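PDB 6ZP9: PrimPol AEP domain (PP-N190) from Cyanophage S-2L, which probably makes primers and extends DNA as the archaeo-eukaryotic primase (AEP) domain of a phage primase-polymerase, whose phage carries 2-aminoadenine in place of adenine. Local coordinates for residues 24-29 with 70-75; 87-92 with 136-141; 107-112 with 146-151; 125-130 with 184-189. All coordinates share one frame; numbering follows the deposited sequence.

Interaction 1 of 4, residues 24-29 with 70-75; sequences SLLRKD and IVVGDG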
loop_
_atom_site.group_PDB
_atom_site.type_symbol
_atom_site.label_atom_id
_atom_site.label_comp_id
_atom_site.label_asym_id
_atom_site.label_seq_id
_atom_site.Cartn_x
_atom_site.Cartn_y
_atom_site.Cartn_z
ATOM N N SER A 24 9.016 5.477 -5.013
ATOM C CA SER A 24 10.269 4.929 -5.511
ATOM C C SER A 24 10.372 3.434 -5.226
ATOM O O SER A 24 10.716 2.637 -6.107
ATOM C CB SER A 24 11.433 5.679 -4.865
ATOM O OG SER A 24 12.631 5.414 -5.563
ATOM N N LEU A 25 10.092 3.034 -3.992
ATOM C CA LEU A 25 10.174 1.620 -3.664
ATOM C C LEU A 25 9.163 0.802 -4.462
ATOM O O LEU A 25 9.412 -0.368 -4.769
ATOM C CB LEU A 25 9.979 1.430 -2.165
ATOM C CG LEU A 25 11.064 2.064 -1.283
ATOM C CD1 LEU A 25 10.676 1.928 0.192
ATOM C CD2 LEU A 25 12.429 1.436 -1.535
ATOM N N LEU A 26 8.039 1.400 -4.834
ATOM C CA LEU A 26 7.059 0.720 -5.670
ATOM C C LEU A 26 7.369 0.826 -7.156
ATOM O O LEU A 26 6.562 0.357 -7.970
ATOM C CB LEU A 26 5.659 1.278 -5.396
ATOM C CG LEU A 26 5.079 0.901 -4.031
ATOM C CD1 LEU A 26 3.739 1.608 -3.853
ATOM C CD2 LEU A 26 4.932 -0.619 -3.890
ATOM N N ARG A 27 8.514 1.417 -7.517
ATOM C CA ARG A 27 8.925 1.611 -8.914
ATOM C C ARG A 27 7.843 2.323 -9.728
ATOM O O ARG A 27 7.668 2.074 -10.925
ATOM C CB ARG A 27 9.332 0.280 -9.550
ATOM C CG ARG A 27 10.536 -0.343 -8.829
ATOM C CD ARG A 27 10.896 -1.750 -9.325
ATOM N NE ARG A 27 11.253 -1.758 -10.738
ATOM C CZ ARG A 27 12.479 -1.531 -11.197
ATOM N NH1 ARG A 27 13.466 -1.282 -10.348
ATOM N NH2 ARG A 27 12.719 -1.560 -12.501
ATOM N N LYS A 28 7.125 3.240 -9.085
ATOM C CA LYS A 28 6.047 3.987 -9.718
ATOM C C LYS A 28 6.534 5.340 -10.234
ATOM O O LYS A 28 7.633 5.808 -9.925
ATOM C CB LYS A 28 4.887 4.179 -8.742
ATOM C CG LYS A 28 4.064 2.933 -8.539
ATOM C CD LYS A 28 3.001 3.150 -7.457
ATOM C CE LYS A 28 1.860 3.998 -7.991
ATOM N NZ LYS A 28 1.020 3.277 -9.006
ATOM N N ASP A 29 5.686 5.960 -11.042
ATOM C CA ASP A 29 5.953 7.230 -11.703
ATOM C C ASP A 29 4.985 8.242 -11.111
ATOM O O ASP A 29 3.770 8.048 -11.195
ATOM C CB ASP A 29 5.756 7.075 -13.216
ATOM C CG ASP A 29 6.047 8.345 -14.006
ATOM O OD1 ASP A 29 6.184 9.437 -13.415
ATOM O OD2 ASP A 29 6.137 8.241 -15.252
ATOM N N ILE A 70 -2.783 5.840 -1.891
ATOM C CA ILE A 70 -2.496 5.768 -3.319
ATOM C C ILE A 70 -2.973 4.436 -3.872
ATOM O O ILE A 70 -2.952 3.412 -3.187
ATOM C CB ILE A 70 -0.997 5.954 -3.639
ATOM C CG1 ILE A 70 -0.130 5.050 -2.743
ATOM C CG2 ILE A 70 -0.618 7.437 -3.537
ATOM C CD1 ILE A 70 1.341 5.007 -3.186
ATOM N N VAL A 71 -3.396 4.454 -5.131
ATOM C CA VAL A 71 -3.609 3.210 -5.856
ATOM C C VAL A 71 -2.246 2.591 -6.138
ATOM O O VAL A 71 -1.387 3.216 -6.774
ATOM C CB VAL A 71 -4.387 3.463 -7.153
ATOM C CG1 VAL A 71 -4.662 2.138 -7.868
ATOM C CG2 VAL A 71 -5.669 4.210 -6.861
ATOM N N VAL A 72 -2.029 1.368 -5.649
ATOM C CA VAL A 72 -0.731 0.725 -5.845
ATOM C C VAL A 72 -0.552 0.320 -7.307
ATOM O O VAL A 72 0.480 0.608 -7.928
ATOM C CB VAL A 72 -0.567 -0.470 -4.885
ATOM C CG1 VAL A 72 0.748 -1.204 -5.148
ATOM C CG2 VAL A 72 -0.635 -0.009 -3.421
ATOM N N GLY A 73 -1.564 -0.321 -7.891
ATOM C CA GLY A 73 -1.490 -0.691 -9.288
ATOM C C GLY A 73 -1.468 0.520 -10.213
ATOM O O GLY A 73 -1.749 1.657 -9.828
ATOM N N ASP A 74 -1.132 0.262 -11.474
ATOM C CA ASP A 74 -0.902 1.319 -12.442
ATOM C C ASP A 74 -1.978 1.327 -13.517
ATOM O O ASP A 74 -2.345 0.273 -14.044
ATOM C CB ASP A 74 0.483 1.164 -13.055
ATOM C CG ASP A 74 1.563 1.594 -12.089
ATOM O OD1 ASP A 74 1.456 2.741 -11.593
ATOM O OD2 ASP A 74 2.489 0.798 -11.802
ATOM N N GLY A 75 -2.493 2.523 -13.826
ATOM C CA GLY A 75 -3.430 2.671 -14.924
ATOM C C GLY A 75 -4.676 3.488 -14.634
ATOM O O GLY A 75 -5.349 3.913 -15.578
HETATM O O HOH W 1 4.981 1.707 -12.739
HETATM O O HOH W 2 -1.427 4.956 -8.815
HETATM O O HOH W 3 3.092 4.913 -11.496
#

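Interaction 2 of 4, residues 87-92 with 136-141; sequences AIFGEW and PAWTEL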
loop_
_atom_site.group_PDB
_atom_site.type_symbol
_atom_site.label_atom_id
_atom_site.label_comp_id
_atom_site.label_asym_id
_atom_site.label_seq_id
_atom_site.Cartn_x
_atom_site.Cartn_y
_atom_site.Cartn_z
ATOM N N ALA A 87 3.865 -4.809 -7.107
ATOM C CA ALA A 87 4.109 -5.433 -5.814
ATOM C C ALA A 87 2.871 -6.215 -5.402
ATOM O O ALA A 87 1.760 -5.885 -5.815
ATOM C CB ALA A 87 4.431 -4.375 -4.747
ATOM N N ILE A 88 3.061 -7.246 -4.579
ATOM C CA ILE A 88 1.966 -7.769 -3.768
ATOM C C ILE A 88 2.146 -7.210 -2.360
ATOM O O ILE A 88 3.233 -6.761 -1.978
ATOM C CB ILE A 88 1.889 -9.315 -3.755
ATOM C CG1 ILE A 88 3.233 -9.922 -3.332
ATOM C CG2 ILE A 88 1.395 -9.830 -5.116
ATOM C CD1 ILE A 88 3.204 -11.441 -3.224
ATOM N N PHE A 89 1.070 -7.230 -1.576
ATOM C CA PHE A 89 1.068 -6.519 -0.302
ATOM C C PHE A 89 -0.116 -6.982 0.534
ATOM O O PHE A 89 -1.112 -7.487 0.002
ATOM C CB PHE A 89 1.004 -5.001 -0.519
ATOM C CG PHE A 89 -0.079 -4.571 -1.481
ATOM C CD1 PHE A 89 0.184 -4.488 -2.843
ATOM C CD2 PHE A 89 -1.348 -4.263 -1.026
ATOM C CE1 PHE A 89 -0.801 -4.108 -3.735
ATOM C CE2 PHE A 89 -2.338 -3.877 -1.910
ATOM C CZ PHE A 89 -2.064 -3.796 -3.271
ATOM N N GLY A 90 -0.009 -6.788 1.847
ATOM C CA GLY A 90 -1.134 -7.133 2.699
ATOM C C GLY A 90 -0.929 -6.677 4.126
ATOM O O GLY A 90 0.091 -6.079 4.478
ATOM N N GLU A 91 -1.925 -6.978 4.950
ATOM C CA GLU A 91 -1.920 -6.563 6.343
ATOM C C GLU A 91 -2.788 -7.523 7.138
ATOM O O GLU A 91 -3.763 -8.065 6.614
ATOM C CB GLU A 91 -2.461 -5.131 6.503
ATOM C CG GLU A 91 -3.894 -4.985 5.982
ATOM C CD GLU A 91 -4.484 -3.585 6.145
ATOM O OE1 GLU A 91 -4.197 -2.902 7.152
ATOM O OE2 GLU A 91 -5.255 -3.163 5.259
ATOM N N TRP A 92 -2.438 -7.719 8.407
ATOM C CA TRP A 92 -3.343 -8.399 9.322
ATOM C C TRP A 92 -4.389 -7.421 9.840
ATOM O O TRP A 92 -4.117 -6.233 10.030
ATOM C CB TRP A 92 -2.573 -9.035 10.478
ATOM C CG TRP A 92 -1.928 -10.332 10.048
ATOM C CD1 TRP A 92 -2.556 -11.533 9.825
ATOM C CD2 TRP A 92 -0.541 -10.549 9.748
ATOM N NE1 TRP A 92 -1.644 -12.477 9.416
ATOM C CE2 TRP A 92 -0.402 -11.903 9.359
ATOM C CE3 TRP A 92 0.599 -9.732 9.774
ATOM C CZ2 TRP A 92 0.829 -12.458 9.005
ATOM C CZ3 TRP A 92 1.822 -10.288 9.416
ATOM C CH2 TRP A 92 1.925 -11.640 9.036
ATOM N N PRO A 136 -3.911 -10.649 -14.316
ATOM C CA PRO A 136 -4.275 -12.036 -13.952
ATOM C C PRO A 136 -3.241 -12.728 -13.069
ATOM O O PRO A 136 -3.606 -13.315 -12.037
ATOM C CB PRO A 136 -4.433 -12.710 -15.322
ATOM C CG PRO A 136 -4.867 -11.617 -16.212
ATOM C CD PRO A 136 -4.062 -10.426 -15.765
ATOM N N ALA A 137 -1.954 -12.655 -13.437
ATOM C CA ALA A 137 -0.895 -13.221 -12.605
ATOM C C ALA A 137 -0.856 -12.555 -11.234
ATOM O O ALA A 137 -0.771 -13.233 -10.203
ATOM C CB ALA A 137 0.456 -13.074 -13.301
ATOM N N TRP A 138 -0.914 -11.221 -11.207
ATOM C CA TRP A 138 -0.907 -10.509 -9.932
ATOM C C TRP A 138 -2.064 -10.953 -9.050
ATOM O O TRP A 138 -1.888 -11.179 -7.846
ATOM C CB TRP A 138 -0.965 -8.994 -10.163
ATOM C CG TRP A 138 -0.987 -8.237 -8.879
ATOM C CD1 TRP A 138 0.097 -7.805 -8.167
ATOM C CD2 TRP A 138 -2.146 -7.853 -8.117
ATOM N NE1 TRP A 138 -0.313 -7.175 -7.015
ATOM C CE2 TRP A 138 -1.685 -7.186 -6.963
ATOM C CE3 TRP A 138 -3.527 -8.008 -8.300
ATOM C CZ2 TRP A 138 -2.552 -6.675 -5.994
ATOM C CZ3 TRP A 138 -4.393 -7.499 -7.331
ATOM C CH2 TRP A 138 -3.898 -6.840 -6.196
ATOM N N THR A 139 -3.263 -11.077 -9.633
ATOM C CA THR A 139 -4.443 -11.407 -8.839
ATOM C C THR A 139 -4.260 -12.743 -8.136
ATOM O O THR A 139 -4.621 -12.891 -6.960
ATOM C CB THR A 139 -5.696 -11.434 -9.727
ATOM O OG1 THR A 139 -5.928 -10.134 -10.289
ATOM C CG2 THR A 139 -6.920 -11.854 -8.927
ATOM N N GLU A 140 -3.663 -13.713 -8.832
ATOM C CA GLU A 140 -3.433 -15.027 -8.241
ATOM C C GLU A 140 -2.384 -14.965 -7.137
ATOM O O GLU A 140 -2.574 -15.556 -6.069
ATOM C CB GLU A 140 -3.018 -16.023 -9.322
ATOM C CG GLU A 140 -2.668 -17.413 -8.782
ATOM C CD GLU A 140 -3.884 -18.195 -8.288
ATOM O OE1 GLU A 140 -5.027 -17.701 -8.449
ATOM O OE2 GLU A 140 -3.697 -19.311 -7.748
ATOM N N LEU A 141 -1.282 -14.246 -7.372
ATOM C CA LEU A 141 -0.257 -14.089 -6.342
ATOM C C LEU A 141 -0.819 -13.416 -5.099
ATOM O O LEU A 141 -0.520 -13.828 -3.970
ATOM C CB LEU A 141 0.915 -13.273 -6.884
ATOM C CG LEU A 141 1.843 -13.944 -7.894
ATOM C CD1 LEU A 141 2.764 -12.923 -8.555
ATOM C CD2 LEU A 141 2.647 -15.057 -7.238
#

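Interaction 3 of 4, residues 107-112 with 146-151; sequences CGLPRP and IALAGF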
loop_
_atom_site.group_PDB
_atom_site.type_symbol
_atom_site.label_atom_id
_atom_site.label_comp_id
_atom_site.label_asym_id
_atom_site.label_seq_id
_atom_site.Cartn_x
_atom_site.Cartn_y
_atom_site.Cartn_z
ATOM N N CYS A 107 4.945 -17.489 8.898
ATOM C CA CYS A 107 4.077 -17.908 7.803
ATOM C C CYS A 107 4.813 -18.625 6.685
ATOM O O CYS A 107 4.155 -19.187 5.801
ATOM C CB CYS A 107 3.383 -16.697 7.176
ATOM S SG CYS A 107 2.296 -15.865 8.261
ATOM N N GLY A 108 6.139 -18.572 6.663
ATOM C CA GLY A 108 6.869 -19.066 5.519
ATOM C C GLY A 108 6.982 -18.089 4.374
ATOM O O GLY A 108 7.341 -18.496 3.263
ATOM N N LEU A 109 6.690 -16.827 4.600
ATOM C CA LEU A 109 6.869 -15.820 3.571
ATOM C C LEU A 109 8.328 -15.380 3.507
ATOM O O LEU A 109 9.054 -15.467 4.504
ATOM C CB LEU A 109 5.994 -14.614 3.865
ATOM C CG LEU A 109 4.505 -14.858 3.694
ATOM C CD1 LEU A 109 3.710 -13.719 4.300
ATOM C CD2 LEU A 109 4.207 -15.020 2.223
ATOM N N PRO A 110 8.786 -14.906 2.353
ATOM C CA PRO A 110 10.099 -14.259 2.291
ATOM C C PRO A 110 10.018 -12.870 2.912
ATOM O O PRO A 110 8.937 -12.321 3.127
ATOM C CB PRO A 110 10.393 -14.195 0.790
ATOM C CG PRO A 110 9.056 -14.124 0.162
ATOM C CD PRO A 110 8.119 -14.925 1.038
ATOM N N ARG A 111 11.184 -12.313 3.208
ATOM C CA ARG A 111 11.238 -11.017 3.869
ATOM C C ARG A 111 10.622 -9.945 2.973
ATOM O O ARG A 111 10.932 -9.895 1.775
ATOM C CB ARG A 111 12.682 -10.651 4.209
ATOM C CG ARG A 111 12.820 -9.322 4.918
ATOM C CD ARG A 111 14.267 -9.049 5.283
ATOM N NE ARG A 111 14.819 -10.122 6.110
ATOM C CZ ARG A 111 14.690 -10.196 7.434
ATOM N NH1 ARG A 111 14.016 -9.264 8.109
ATOM N NH2 ARG A 111 15.228 -11.218 8.087
ATOM N N PRO A 112 9.744 -9.090 3.495
ATOM C CA PRO A 112 9.161 -8.040 2.653
ATOM C C PRO A 112 10.237 -7.117 2.089
ATOM O O PRO A 112 11.286 -6.896 2.703
ATOM C CB PRO A 112 8.228 -7.294 3.618
ATOM C CG PRO A 112 7.899 -8.313 4.681
ATOM C CD PRO A 112 9.161 -9.110 4.850
ATOM N N ILE A 146 -2.644 -13.626 0.596
ATOM C CA ILE A 146 -3.673 -13.437 1.617
ATOM C C ILE A 146 -3.971 -14.750 2.331
ATOM O O ILE A 146 -4.086 -14.789 3.562
ATOM C CB ILE A 146 -4.945 -12.840 0.987
ATOM C CG1 ILE A 146 -4.682 -11.395 0.532
ATOM C CG2 ILE A 146 -6.124 -12.937 1.965
ATOM C CD1 ILE A 146 -5.737 -10.828 -0.402
ATOM N N ALA A 147 -4.088 -15.845 1.569
ATOM C CA ALA A 147 -4.443 -17.140 2.145
ATOM C C ALA A 147 -3.353 -17.649 3.081
ATOM O O ALA A 147 -3.638 -18.128 4.189
ATOM C CB ALA A 147 -4.698 -18.151 1.025
ATOM N N LEU A 148 -2.094 -17.554 2.648
ATOM C CA LEU A 148 -0.993 -18.138 3.402
ATOM C C LEU A 148 -0.738 -17.375 4.694
ATOM O O LEU A 148 -0.446 -17.979 5.733
ATOM C CB LEU A 148 0.269 -18.163 2.540
ATOM C CG LEU A 148 1.563 -18.511 3.279
ATOM C CD1 LEU A 148 1.471 -19.907 3.852
ATOM C CD2 LEU A 148 2.782 -18.367 2.387
ATOM N N ALA A 149 -0.826 -16.046 4.649
ATOM C CA ALA A 149 -0.572 -15.242 5.834
ATOM C C ALA A 149 -1.799 -15.099 6.724
ATOM O O ALA A 149 -1.651 -14.787 7.914
ATOM C CB ALA A 149 -0.064 -13.851 5.429
ATOM N N GLY A 150 -2.996 -15.338 6.192
ATOM C CA GLY A 150 -4.199 -14.939 6.901
ATOM C C GLY A 150 -4.362 -13.431 6.982
ATOM O O GLY A 150 -4.828 -12.908 8.008
ATOM N N PHE A 151 -3.993 -12.720 5.921
ATOM C CA PHE A 151 -4.193 -11.286 5.865
ATOM C C PHE A 151 -5.685 -10.945 5.761
ATOM O O PHE A 151 -6.539 -11.789 5.476
ATOM C CB PHE A 151 -3.457 -10.704 4.660
ATOM C CG PHE A 151 -1.974 -10.560 4.851
ATOM C CD1 PHE A 151 -1.435 -10.336 6.111
ATOM C CD2 PHE A 151 -1.116 -10.629 3.760
ATOM C CE1 PHE A 151 -0.068 -10.183 6.289
ATOM C CE2 PHE A 151 0.258 -10.489 3.923
ATOM C CZ PHE A 151 0.784 -10.256 5.188
#

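Interaction 4 of 4, residues 125-130 with 184-189; sequences HYWVFH and ELYDPG. With CA (calcium ion), chain C.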
loop_
_atom_site.group_PDB
_atom_site.type_symbol
_atom_site.label_atom_id
_atom_site.label_comp_id
_atom_site.label_asym_id
_atom_site.label_seq_id
_atom_site.Cartn_x
_atom_site.Cartn_y
_atom_site.Cartn_z
ATOM N N HIS A 125 2.786 -4.708 4.638
ATOM C CA HIS A 125 3.926 -5.453 4.117
ATOM C C HIS A 125 3.884 -5.434 2.597
ATOM O O HIS A 125 2.833 -5.691 2.007
ATOM C CB HIS A 125 3.908 -6.903 4.609
ATOM C CG HIS A 125 3.595 -7.037 6.062
ATOM N ND1 HIS A 125 4.574 -7.109 7.030
ATOM C CD2 HIS A 125 2.412 -7.105 6.717
ATOM C CE1 HIS A 125 4.007 -7.213 8.219
ATOM N NE2 HIS A 125 2.696 -7.213 8.057
ATOM N N TYR A 126 5.019 -5.147 1.969
ATOM C CA TYR A 126 5.124 -5.103 0.517
ATOM C C TYR A 126 6.238 -6.011 0.001
ATOM O O TYR A 126 7.341 -6.039 0.555
ATOM C CB TYR A 126 5.414 -3.698 0.031
ATOM C CG TYR A 126 4.303 -2.689 0.154
ATOM C CD1 TYR A 126 4.076 -2.019 1.352
ATOM C CD2 TYR A 126 3.526 -2.358 -0.946
ATOM C CE1 TYR A 126 3.098 -1.059 1.451
ATOM C CE2 TYR A 126 2.542 -1.410 -0.857
ATOM C CZ TYR A 126 2.335 -0.758 0.336
ATOM O OH TYR A 126 1.357 0.204 0.419
ATOM N N TRP A 127 5.962 -6.712 -1.093
ATOM C CA TRP A 127 6.964 -7.480 -1.822
ATOM C C TRP A 127 6.983 -6.947 -3.252
ATOM O O TRP A 127 6.003 -7.105 -3.992
ATOM C CB TRP A 127 6.651 -8.979 -1.783
ATOM C CG TRP A 127 6.754 -9.630 -0.419
ATOM C CD1 TRP A 127 7.800 -10.379 0.065
ATOM C CD2 TRP A 127 5.760 -9.623 0.612
ATOM N NE1 TRP A 127 7.517 -10.821 1.338
ATOM C CE2 TRP A 127 6.272 -10.378 1.696
ATOM C CE3 TRP A 127 4.489 -9.048 0.731
ATOM C CZ2 TRP A 127 5.560 -10.564 2.883
ATOM C CZ3 TRP A 127 3.781 -9.237 1.920
ATOM C CH2 TRP A 127 4.321 -9.991 2.976
ATOM N N VAL A 128 8.088 -6.301 -3.640
ATOM C CA VAL A 128 8.181 -5.595 -4.915
ATOM C C VAL A 128 8.870 -6.485 -5.938
ATOM O O VAL A 128 9.887 -7.121 -5.634
ATOM C CB VAL A 128 8.939 -4.266 -4.747
ATOM C CG1 VAL A 128 9.009 -3.531 -6.078
ATOM C CG2 VAL A 128 8.256 -3.414 -3.684
ATOM N N PHE A 129 8.325 -6.528 -7.153
ATOM C CA PHE A 129 8.888 -7.343 -8.219
ATOM C C PHE A 129 9.848 -6.528 -9.087
ATOM O O PHE A 129 9.809 -5.294 -9.110
ATOM C CB PHE A 129 7.776 -7.937 -9.082
ATOM C CG PHE A 129 6.832 -8.808 -8.320
ATOM C CD1 PHE A 129 7.219 -10.078 -7.915
ATOM C CD2 PHE A 129 5.559 -8.357 -7.999
ATOM C CE1 PHE A 129 6.350 -10.888 -7.201
ATOM C CE2 PHE A 129 4.687 -9.157 -7.288
ATOM C CZ PHE A 129 5.083 -10.424 -6.887
ATOM N N HIS A 130 10.717 -7.243 -9.812
ATOM C CA HIS A 130 11.674 -6.573 -10.688
ATOM C C HIS A 130 11.009 -5.956 -11.918
ATOM O O HIS A 130 11.557 -5.007 -12.496
ATOM C CB HIS A 130 12.795 -7.548 -11.093
ATOM C CG HIS A 130 12.322 -8.778 -11.810
ATOM N ND1 HIS A 130 11.756 -8.741 -13.068
ATOM C CD2 HIS A 130 12.365 -10.088 -11.459
ATOM C CE1 HIS A 130 11.451 -9.970 -13.453
ATOM N NE2 HIS A 130 11.815 -10.806 -12.498
ATOM N N GLU A 184 15.402 -5.325 -1.942
ATOM C CA GLU A 184 15.304 -6.566 -2.703
ATOM C C GLU A 184 14.091 -6.562 -3.624
ATOM O O GLU A 184 13.030 -6.023 -3.288
ATOM C CB GLU A 184 15.249 -7.770 -1.764
ATOM C CG GLU A 184 16.521 -7.928 -0.907
ATOM C CD GLU A 184 17.781 -8.316 -1.698
ATOM O OE1 GLU A 184 17.688 -8.793 -2.852
ATOM O OE2 GLU A 184 18.886 -8.145 -1.144
ATOM N N LEU A 185 14.267 -7.166 -4.796
ATOM C CA LEU A 185 13.225 -7.293 -5.807
ATOM C C LEU A 185 12.971 -8.773 -6.050
ATOM O O LEU A 185 13.920 -9.557 -6.148
ATOM C CB LEU A 185 13.632 -6.600 -7.104
ATOM C CG LEU A 185 13.844 -5.081 -7.003
ATOM C CD1 LEU A 185 14.280 -4.474 -8.325
ATOM C CD2 LEU A 185 12.586 -4.416 -6.491
ATOM N N TYR A 186 11.699 -9.154 -6.136
ATOM C CA TYR A 186 11.305 -10.548 -6.277
ATOM C C TYR A 186 10.931 -10.852 -7.719
ATOM O O TYR A 186 10.685 -9.958 -8.532
ATOM C CB TYR A 186 10.135 -10.890 -5.340
ATOM C CG TYR A 186 10.588 -11.013 -3.912
ATOM C CD1 TYR A 186 11.097 -12.207 -3.430
ATOM C CD2 TYR A 186 10.570 -9.915 -3.063
ATOM C CE1 TYR A 186 11.551 -12.318 -2.137
ATOM C CE2 TYR A 186 11.026 -10.012 -1.758
ATOM C CZ TYR A 186 11.522 -11.217 -1.302
ATOM O OH TYR A 186 11.976 -11.330 -0.005
ATOM N N ASP A 187 10.902 -12.136 -8.025
ATOM C CA ASP A 187 10.468 -12.598 -9.319
ATOM C C ASP A 187 9.107 -13.248 -9.184
ATOM O O ASP A 187 8.921 -14.095 -8.300
ATOM C CB ASP A 187 11.469 -13.594 -9.899
ATOM C CG ASP A 187 10.978 -14.223 -11.178
ATOM O OD1 ASP A 187 11.090 -13.566 -12.234
ATOM O OD2 ASP A 187 10.469 -15.365 -11.120
ATOM N N PRO A 188 8.135 -12.871 -10.014
ATOM C CA PRO A 188 6.771 -13.396 -9.832
ATOM C C PRO A 188 6.659 -14.901 -10.015
ATOM O O PRO A 188 5.799 -15.535 -9.387
ATOM C CB PRO A 188 5.959 -12.642 -10.894
ATOM C CG PRO A 188 6.974 -12.068 -11.839
ATOM C CD PRO A 188 8.197 -11.820 -11.038
ATOM N N GLY A 189 7.491 -15.495 -10.869
ATOM C CA GLY A 189 7.454 -16.938 -11.022
ATOM C C GLY A 189 7.987 -17.654 -9.798
ATOM O O GLY A 189 7.413 -18.650 -9.353
HETATM CA CA CA C . 16.039 -10.549 -6.071
HETATM O O HOH W 4 15.725 -10.888 -3.486
HETATM O O HOH W 5 15.699 -11.946 -7.982
HETATM O O HOH W 6 18.174 -11.666 -5.790
HETATM O O HOH W 7 14.819 -12.458 -4.902
#

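Interaction 1 of 4, residues 24-29 with 70-75
Lys28 reaches across to the segment 70-75 and lays the end of its chain over the carbonyls of Val71 and Val72. Its chain is bent at chi3 (75°) and again at chi4 (70°), and the second bend puts NZ among several oxygens. NZ forms a salt bridge with Asp74 OD1 at 2.7 Å, meeting the carboxylate from above its plane. NZ also bonds to Val72 O at 2.9 Å, again from above the carbonyl plane. It faces oxygens of four successive residues, 71-74; with three protons it cannot bond fully to all, and the bonds to Val71 O and Gly73 O are weak. A water accepts from NZ and lies 2.7 Å from Val71 O, to which it may donate. Two more waters extend the bridge: one joins Asp74 OD1 to Asp29 N, the other Asp74 OD2 to Arg27 O. Beside this polar cluster, Leu26 CD1 touches Ile70 CD1 at 4.2 Å and Val72 CG1 at 4.3 Å. Arg27 has positive phi and ends helix 16-25 in a Schellman motif. The contact joins the exit of that helix to the end of strand 67-71. Strand 85-90 lies alongside, with Ala87 against Leu26 and Phe89 against Val72.

Interaction 2 of 4, residues 87-92 with 136-141
Trp138 NE1 points its N-H at Ala87 O, and the hydrogen bond is short at 2.7 Å. The N-H...O angle is 153°. The oxygen lies close to the indole plane, while the donor is tilted 33° from the carbonyl plane. CG of Trp138 is anti to the backbone N (chi1 179°), and the far end of the indole comes near strand 85-90. The close packing lies beside this bond. Ile88 CG2 sits 3.7 Å from Trp138 NE1 and also meets Leu141 CB at 3.9 Å, so one methyl touches two residues a helical turn apart. On the benzene side of the indole, Phe89 CE1 approaches the edge of Trp138 at CZ2, 3.8 Å away. These two side chains cross at about a right angle. The loose side is the start of the helical segment, where Pro136 and Ala137 are exposed and do not reach the strand. Met191 of helix 188-194 lies against Ile88 and Leu141. The touching residues are all buried. The contact is otherwise apolar. The buried indole N-H is satisfied by Ala87 O, and this bond, with the packing, would limit rotation of the ring.

Interaction 3 of 4, residues 107-112 with 146-151
Leu148 is the first residue of the 146-151 segment to touch the 107-112 loop. Its CG lies anti to the backbone N (chi1 169°). CD1 lies nearest Cys107 O, at 3.4 Å. CD2 packs on Leu109 CD2 at 3.6 Å, and the two leucine side chains slide past each other in opposite directions. Ala149 follows and meets the same two loop residues. Its CA lies 3.8 Å from Cys107 SG, and its CB lies 3.9 Å from Leu109 CD1. Leu109 thus spreads its branches, one methyl to each of two successive helix residues. Gly150 comes next. The chain leaves the helix here, and the buried Phe151 follows. Phe151 brings its ring under Ala149, whose CB stands 3.5 Å above the ring centre. This is a CH-pi type of placement. The same methyl touches Leu109 CD1 from a direction roughly at a right angle to that of the ring. Outside the two segments, Ala149 O accepts a hydrogen bond from Trp92 NE1, and the Trp92 ring meets Phe151 edge-to-face. The contact is apolar packing between the C-terminal end of helix 135-149, where Gly150 leaves helical geometry with positive phi, and the loop from helix 97-102 to strand 114-117. Leu109 and Pro112 lie against Trp127 of strand 123-129, so the contact joins this helix end and loop to that antiparallel sheet.

Interaction 4 of 4, residues 125-130 with 184-189
His130 and Asp187 lie side by side and point the same way, with imidazole and carboxylate planes only 24° apart. His130 NE2 donates to Asp187 OD1 at 2.9 Å, using the anti lone pair of that oxygen. Trp127 meets Tyr186 differently. Its CD1 edge is turned toward the tyrosine face in an offset edge-to-face pair, with planes at 62°. Their polar ends are held by the 107-112 loop, Trp127 NE1 by Pro110 O and Tyr186 OH by Arg111 O. Phe129 CD1 packs on Pro188 CD at 3.7 Å, and Val128 CG1 on Leu185 CD2 at 3.7 Å. The backbones are bridged by Tyr186 N to Val128 O at 2.8 Å and His130 N to Tyr186 O at 3.0 Å. Leu185 O binds the calcium ion at 2.3 Å, and four waters also coordinate it. Asp187 N-caps helix 188-194 through OD2, which accepts from Gln190 N. This is a single beta bridge at a strand end, followed directly by a capped helix start.

Interactions 2, 3 and 4 form one continuous region, with centres about 10 to 13 Å apart. Interactions 2 and 3 share helix 135-149. Interactions 2 and 4 meet through strands 85-90 and 123-129, neighbours in one antiparallel sheet. Interaction 3 joins interaction 4 through the 107-112 loop. Along the chain the segments of these three alternate, so segments far apart in sequence meet. Interaction 1 closes before the others open. It lies on the other four-stranded sheet, through strand 67-71, and its centre is about 13 Å from that of interaction 4 and about 14 Å from that of interaction 2. Its contacts with both place it where the two sheets adjoin. Interactions 1 and 3 do not touch, and their centres are about 21 Å apart.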